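Local coordinates for leucine-rich-repeat protein (Methanosarcina barkeri, PDB 4WNR) that binds GDP and magnesium through its Roc G-protein domain, here joined to part of COR, and probably belongs to a Roco serine/threonine kinase, at residues 100-106 / 279-283; 43-47 / 109-113. One frame throughout, in Å; residues are numbered along the deposited sequence.

Contact 1 (100-106 / 279-283); sequences QEIMHAT and TEGVY
Thr-279 meets Thr-106 where the COR helix 275-286 lies against the turn that follows helix 99-104 of the Roc domain. Methyl CG2 of Thr-279 comes to 4.0 Å from OG1 of Thr-106, while its own hydroxyl is bonded back to the carbonyl of Lys-276. One turn further on, Val-282 adds an apolar touch: its side chain and that of Thr-106 run antiparallel past one another, CG1 of Val-282 4.0 Å from CG2 of Thr-106.

Tyr-283 carries most of the contact and reaches the Roc helix with the end of its ring. CE1 of Tyr-283 lies 3.5 Å from CD2 of His-104, the two rings obliquely inclined at 49°. Over one face of the phenol ring sits the amide oxygen OE1 of Gln-100, 4.0 Å from CE2 of Tyr-283; the opposite face carries the carbonyl oxygen of Thr-279. At the edge, OH of Tyr-283 donates to OE2 of Glu-101 over 2.7 Å, approaching from above the carboxylate plane, 63° out of it. OH of Tyr-283 also accepts a bond of 2.7 Å from OG1 of Thr-106. Ala-105, with positive phi, turns the chain out of the helix just before this threonine, and chi1 of 58° sets OG1 between the backbone N and the carbonyl carbon, from where it can face the phenol.

Helix 99-104 starts at the last glycine of the DxxG sequence of the G domain and so belongs to the switch II region of this family. The phenol thus works as donor and acceptor at once, in a chain running from threonine hydroxyl through tyrosine to carboxylate; these two directed bonds would restrain the pose of Glu-101 and tie switch II to the COR domain in this GDP-bound state.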
loop_
_atom_site.group_PDB
_atom_site.type_symbol
_atom_site.label_atom_id
_atom_site.label_comp_id
_atom_site.label_asym_id
_atom_site.label_seq_id
_atom_site.Cartn_x
_atom_site.Cartn_y
_atom_site.Cartn_z
ATOM N N GLN A 100 -11.749 7.031 3.333
ATOM C CA GLN A 100 -11.232 7.119 4.702
ATOM C C GLN A 100 -9.703 7.074 4.749
ATOM O O GLN A 100 -9.086 7.710 5.605
ATOM C CB GLN A 100 -11.803 5.998 5.576
ATOM C CG GLN A 100 -13.162 6.312 6.184
ATOM C CD GLN A 100 -13.548 5.326 7.274
ATOM O OE1 GLN A 100 -13.514 4.111 7.066
ATOM N NE2 GLN A 100 -13.920 5.843 8.445
ATOM N N GLU A 101 -9.101 6.325 3.830
ATOM C CA GLU A 101 -7.647 6.147 3.803
ATOM C C GLU A 101 -6.916 7.432 3.413
ATOM O O GLU A 101 -5.909 7.782 4.023
ATOM C CB GLU A 101 -7.250 5.008 2.859
ATOM C CG GLU A 101 -7.400 3.614 3.453
ATOM C CD GLU A 101 -8.841 3.214 3.716
ATOM O OE1 GLU A 101 -9.719 3.539 2.888
ATOM O OE2 GLU A 101 -9.098 2.565 4.751
ATOM N N ILE A 102 -7.428 8.124 2.396
ATOM C CA ILE A 102 -6.828 9.379 1.934
ATOM C C ILE A 102 -7.125 10.521 2.909
ATOM O O ILE A 102 -6.270 11.376 3.145
ATOM C CB ILE A 102 -7.298 9.749 0.505
ATOM C CG1 ILE A 102 -6.544 8.919 -0.542
ATOM C CG2 ILE A 102 -7.059 11.226 0.202
ATOM C CD1 ILE A 102 -6.964 7.470 -0.627
ATOM N N MET A 103 -8.336 10.527 3.466
ATOM C CA MET A 103 -8.757 11.568 4.410
ATOM C C MET A 103 -7.922 11.532 5.688
ATOM O O MET A 103 -7.351 12.546 6.089
ATOM C CB MET A 103 -10.241 11.408 4.756
ATOM C CG MET A 103 -10.781 12.472 5.702
ATOM S SD MET A 103 -12.581 12.476 5.815
ATOM C CE MET A 103 -12.904 10.833 6.454
ATOM N N HIS A 104 -7.858 10.360 6.315
ATOM C CA HIS A 104 -7.090 10.172 7.549
ATOM C C HIS A 104 -5.602 9.904 7.305
ATOM O O HIS A 104 -4.828 9.820 8.258
ATOM C CB HIS A 104 -7.682 9.028 8.374
ATOM C CG HIS A 104 -9.096 9.267 8.804
ATOM N ND1 HIS A 104 -9.465 10.343 9.584
ATOM C CD2 HIS A 104 -10.228 8.564 8.572
ATOM C CE1 HIS A 104 -10.766 10.295 9.807
ATOM N NE2 HIS A 104 -11.253 9.224 9.206
ATOM N N ALA A 105 -5.219 9.754 6.037
ATOM C CA ALA A 105 -3.819 9.554 5.633
ATOM C C ALA A 105 -3.224 8.221 6.107
ATOM O O ALA A 105 -2.012 8.113 6.306
ATOM C CB ALA A 105 -2.955 10.726 6.092
ATOM N N THR A 106 -4.072 7.206 6.262
ATOM C CA THR A 106 -3.618 5.870 6.664
ATOM C C THR A 106 -3.038 5.076 5.487
ATOM O O THR A 106 -2.441 4.016 5.682
ATOM C CB THR A 106 -4.748 5.048 7.313
ATOM O OG1 THR A 106 -5.849 4.933 6.405
ATOM C CG2 THR A 106 -5.217 5.704 8.601
ATOM N N THR A 279 -5.715 -0.305 9.923
ATOM C CA THR A 279 -6.589 0.836 9.648
ATOM C C THR A 279 -7.787 0.914 10.598
ATOM O O THR A 279 -8.079 1.976 11.145
ATOM C CB THR A 279 -7.095 0.818 8.192
ATOM O OG1 THR A 279 -7.733 -0.433 7.913
ATOM C CG2 THR A 279 -5.944 1.025 7.222
ATOM N N GLU A 280 -8.465 -0.214 10.797
ATOM C CA GLU A 280 -9.624 -0.267 11.695
ATOM C C GLU A 280 -9.246 0.040 13.146
ATOM O O GLU A 280 -10.054 0.585 13.900
ATOM C CB GLU A 280 -10.317 -1.632 11.610
ATOM C CG GLU A 280 -10.987 -1.911 10.269
ATOM C CD GLU A 280 -12.104 -0.933 9.939
ATOM O OE1 GLU A 280 -12.813 -0.489 10.868
ATOM O OE2 GLU A 280 -12.272 -0.608 8.746
ATOM N N GLY A 281 -8.021 -0.316 13.528
ATOM C CA GLY A 281 -7.486 0.036 14.843
ATOM C C GLY A 281 -7.250 1.531 14.989
ATOM O O GLY A 281 -7.527 2.112 16.040
ATOM N N VAL A 282 -6.743 2.150 13.926
ATOM C CA VAL A 282 -6.490 3.591 13.907
ATOM C C VAL A 282 -7.799 4.385 13.863
ATOM O O VAL A 282 -7.924 5.406 14.538
ATOM C CB VAL A 282 -5.591 3.989 12.712
ATOM C CG1 VAL A 282 -5.464 5.503 12.596
ATOM C CG2 VAL A 282 -4.212 3.361 12.854
ATOM N N TYR A 283 -8.765 3.919 13.072
ATOM C CA TYR A 283 -10.061 4.601 12.955
ATOM C C TYR A 283 -10.862 4.541 14.257
ATOM O O TYR A 283 -11.593 5.477 14.583
ATOM C CB TYR A 283 -10.901 4.029 11.802
ATOM C CG TYR A 283 -10.255 4.126 10.431
ATOM C CD1 TYR A 283 -9.526 5.253 10.049
ATOM C CD2 TYR A 283 -10.396 3.095 9.505
ATOM C CE1 TYR A 283 -8.940 5.337 8.797
ATOM C CE2 TYR A 283 -9.816 3.173 8.250
ATOM C CZ TYR A 283 -9.088 4.294 7.900
ATOM O OH TYR A 283 -8.511 4.375 6.652
#

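Contact 2 (43-47 / 109-113); sequences KVLLV and FFLSK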
loop_
_atom_site.group_PDB
_atom_site.type_symbol
_atom_site.label_atom_id
_atom_site.label_comp_id
_atom_site.label_asym_id
_atom_site.label_seq_id
_atom_site.Cartn_x
_atom_site.Cartn_y
_atom_site.Cartn_z
ATOM N N LYS A 43 3.936 -4.388 -6.811
ATOM C CA LYS A 43 2.790 -3.747 -6.176
ATOM C C LYS A 43 2.491 -2.441 -6.908
ATOM O O LYS A 43 3.378 -1.605 -7.077
ATOM C CB LYS A 43 3.062 -3.473 -4.695
ATOM C CG LYS A 43 1.845 -2.953 -3.941
ATOM C CD LYS A 43 2.026 -3.011 -2.431
ATOM C CE LYS A 43 3.001 -1.957 -1.941
ATOM N NZ LYS A 43 3.194 -2.023 -0.467
ATOM N N VAL A 44 1.247 -2.284 -7.352
ATOM C CA VAL A 44 0.809 -1.062 -8.026
ATOM C C VAL A 44 -0.107 -0.283 -7.087
ATOM O O VAL A 44 -1.118 -0.807 -6.616
ATOM C CB VAL A 44 0.086 -1.365 -9.354
ATOM C CG1 VAL A 44 -0.419 -0.083 -10.002
ATOM C CG2 VAL A 44 1.020 -2.091 -10.309
ATOM N N LEU A 45 0.251 0.971 -6.829
ATOM C CA LEU A 45 -0.454 1.803 -5.856
ATOM C C LEU A 45 -1.268 2.900 -6.536
ATOM O O LEU A 45 -0.703 3.842 -7.095
ATOM C CB LEU A 45 0.550 2.425 -4.884
ATOM C CG LEU A 45 1.264 1.425 -3.966
ATOM C CD1 LEU A 45 2.608 1.961 -3.504
ATOM C CD2 LEU A 45 0.391 1.065 -2.771
ATOM N N LEU A 46 -2.592 2.765 -6.489
ATOM C CA LEU A 46 -3.502 3.800 -6.979
ATOM C C LEU A 46 -3.565 4.911 -5.936
ATOM O O LEU A 46 -4.072 4.705 -4.837
ATOM C CB LEU A 46 -4.908 3.232 -7.226
ATOM C CG LEU A 46 -5.183 2.381 -8.476
ATOM C CD1 LEU A 46 -5.038 3.205 -9.747
ATOM C CD2 LEU A 46 -4.293 1.150 -8.527
ATOM N N VAL A 47 -3.030 6.080 -6.271
ATOM C CA VAL A 47 -3.018 7.217 -5.343
ATOM C C VAL A 47 -3.578 8.480 -5.990
ATOM O O VAL A 47 -3.621 8.604 -7.214
ATOM C CB VAL A 47 -1.608 7.493 -4.777
ATOM C CG1 VAL A 47 -1.168 6.345 -3.882
ATOM C CG2 VAL A 47 -0.594 7.725 -5.889
ATOM N N PHE A 109 0.849 4.093 5.355
ATOM C CA PHE A 109 1.416 2.869 5.938
ATOM C C PHE A 109 1.818 1.863 4.855
ATOM O O PHE A 109 2.722 1.051 5.058
ATOM C CB PHE A 109 0.432 2.178 6.904
ATOM C CG PHE A 109 -0.243 3.100 7.890
ATOM C CD1 PHE A 109 0.364 4.274 8.325
ATOM C CD2 PHE A 109 -1.487 2.766 8.411
ATOM C CE1 PHE A 109 -0.271 5.107 9.233
ATOM C CE2 PHE A 109 -2.123 3.589 9.323
ATOM C CZ PHE A 109 -1.515 4.761 9.737
ATOM N N PHE A 110 1.139 1.924 3.712
ATOM C CA PHE A 110 1.280 0.921 2.658
ATOM C C PHE A 110 2.036 1.414 1.421
ATOM O O PHE A 110 2.208 0.661 0.463
ATOM C CB PHE A 110 -0.106 0.410 2.265
ATOM C CG PHE A 110 -1.003 0.154 3.444
ATOM C CD1 PHE A 110 -0.839 -0.983 4.226
ATOM C CD2 PHE A 110 -2.001 1.058 3.786
ATOM C CE1 PHE A 110 -1.659 -1.218 5.315
ATOM C CE2 PHE A 110 -2.826 0.827 4.875
ATOM C CZ PHE A 110 -2.654 -0.313 5.641
ATOM N N LEU A 111 2.480 2.670 1.438
ATOM C CA LEU A 111 3.329 3.198 0.371
ATOM C C LEU A 111 4.746 2.678 0.569
ATOM O O LEU A 111 5.303 2.792 1.661
ATOM C CB LEU A 111 3.332 4.729 0.374
ATOM C CG LEU A 111 1.977 5.441 0.333
ATOM C CD1 LEU A 111 2.190 6.940 0.181
ATOM C CD2 LEU A 111 1.087 4.913 -0.784
ATOM N N SER A 112 5.327 2.114 -0.487
ATOM C CA SER A 112 6.626 1.451 -0.386
ATOM C C SER A 112 7.494 1.651 -1.624
ATOM O O SER A 112 7.009 2.045 -2.684
ATOM C CB SER A 112 6.421 -0.043 -0.141
ATOM O OG SER A 112 5.599 -0.605 -1.149
ATOM N N LYS A 113 8.785 1.370 -1.464
ATOM C CA LYS A 113 9.753 1.443 -2.557
ATOM C C LYS A 113 9.679 0.189 -3.423
ATOM O O LYS A 113 8.959 -0.759 -3.096
ATOM C CB LYS A 113 11.173 1.618 -2.009
ATOM C CG LYS A 113 11.394 2.915 -1.249
ATOM C CD LYS A 113 12.870 3.135 -0.944
ATOM C CE LYS A 113 13.127 4.499 -0.319
ATOM N NZ LYS A 113 12.598 4.607 1.070
#
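Leu-45 and Leu-111 have the closest CA atoms across the two segments, 7.4 Å apart; CA of Lys-43 and CA of Ser-112 are 8.7 Å apart. Segment 43-47 is an extended strand, whereas 109-113 is irregular, and no main-chain hydrogen bond joins them. The strand's alternation sends Lys-43, Leu-45 and Val-47 toward the loop, while the main chain of Lys-43 and Leu-45 pairs with strand 116-121. Such an arrangement belongs to the P-loop G-domain fold: strand 36-47 is flanked by the parallel strands 88-96 and 116-121, and segment 109-113 forms part of the beta-alpha-beta crossover that passes over it from one to the other. Lys-43 runs out extended and then bends at chi3 (73°), which brings NZ up to the loop. NZ of Lys-43 donates to O of Phe-110 over 3.0 Å, tilted 26° from the carbonyl plane, and, weakly, to OG of Ser-112 at 2.9 Å. Trp-95 adds a cation-pi partner, and Ser-112 OG is also bonded to Ser-115. A methionine in place of Lys-43 would probably leave the Phe-110 carbonyl without this donor and the Ser-112 hydroxyl with one partner fewer, and would remove the cation-pi mate of Trp-95. CD2 of Leu-111 packs against two strand side chains, 4.3 Å from CD1 of Leu-45 and 4.1 Å from CG1 of Val-47.

Contacts 1 and 2, centred 15 Å apart, involve successive parts of one connection: 100-106 and 109-113 follow each other between strands 88-96 and 116-121. Helix 275-286 bridges them, since CG2 of Thr-279 packs 3.9 Å from CZ of Phe-110 and CG2 of Val-282 lies 4.1 Å from CE2 of Phe-109. Contact 1 therefore joins this connection to COR, and contact 2 joins it to the central sheet. Both lie near the nucleotide site without touching the nucleotide: the Glu-101 side chain is about 7 Å from the bound magnesium ion, and that of Val-47, at the strand end leading into the P-loop, about 10 Å from GDP.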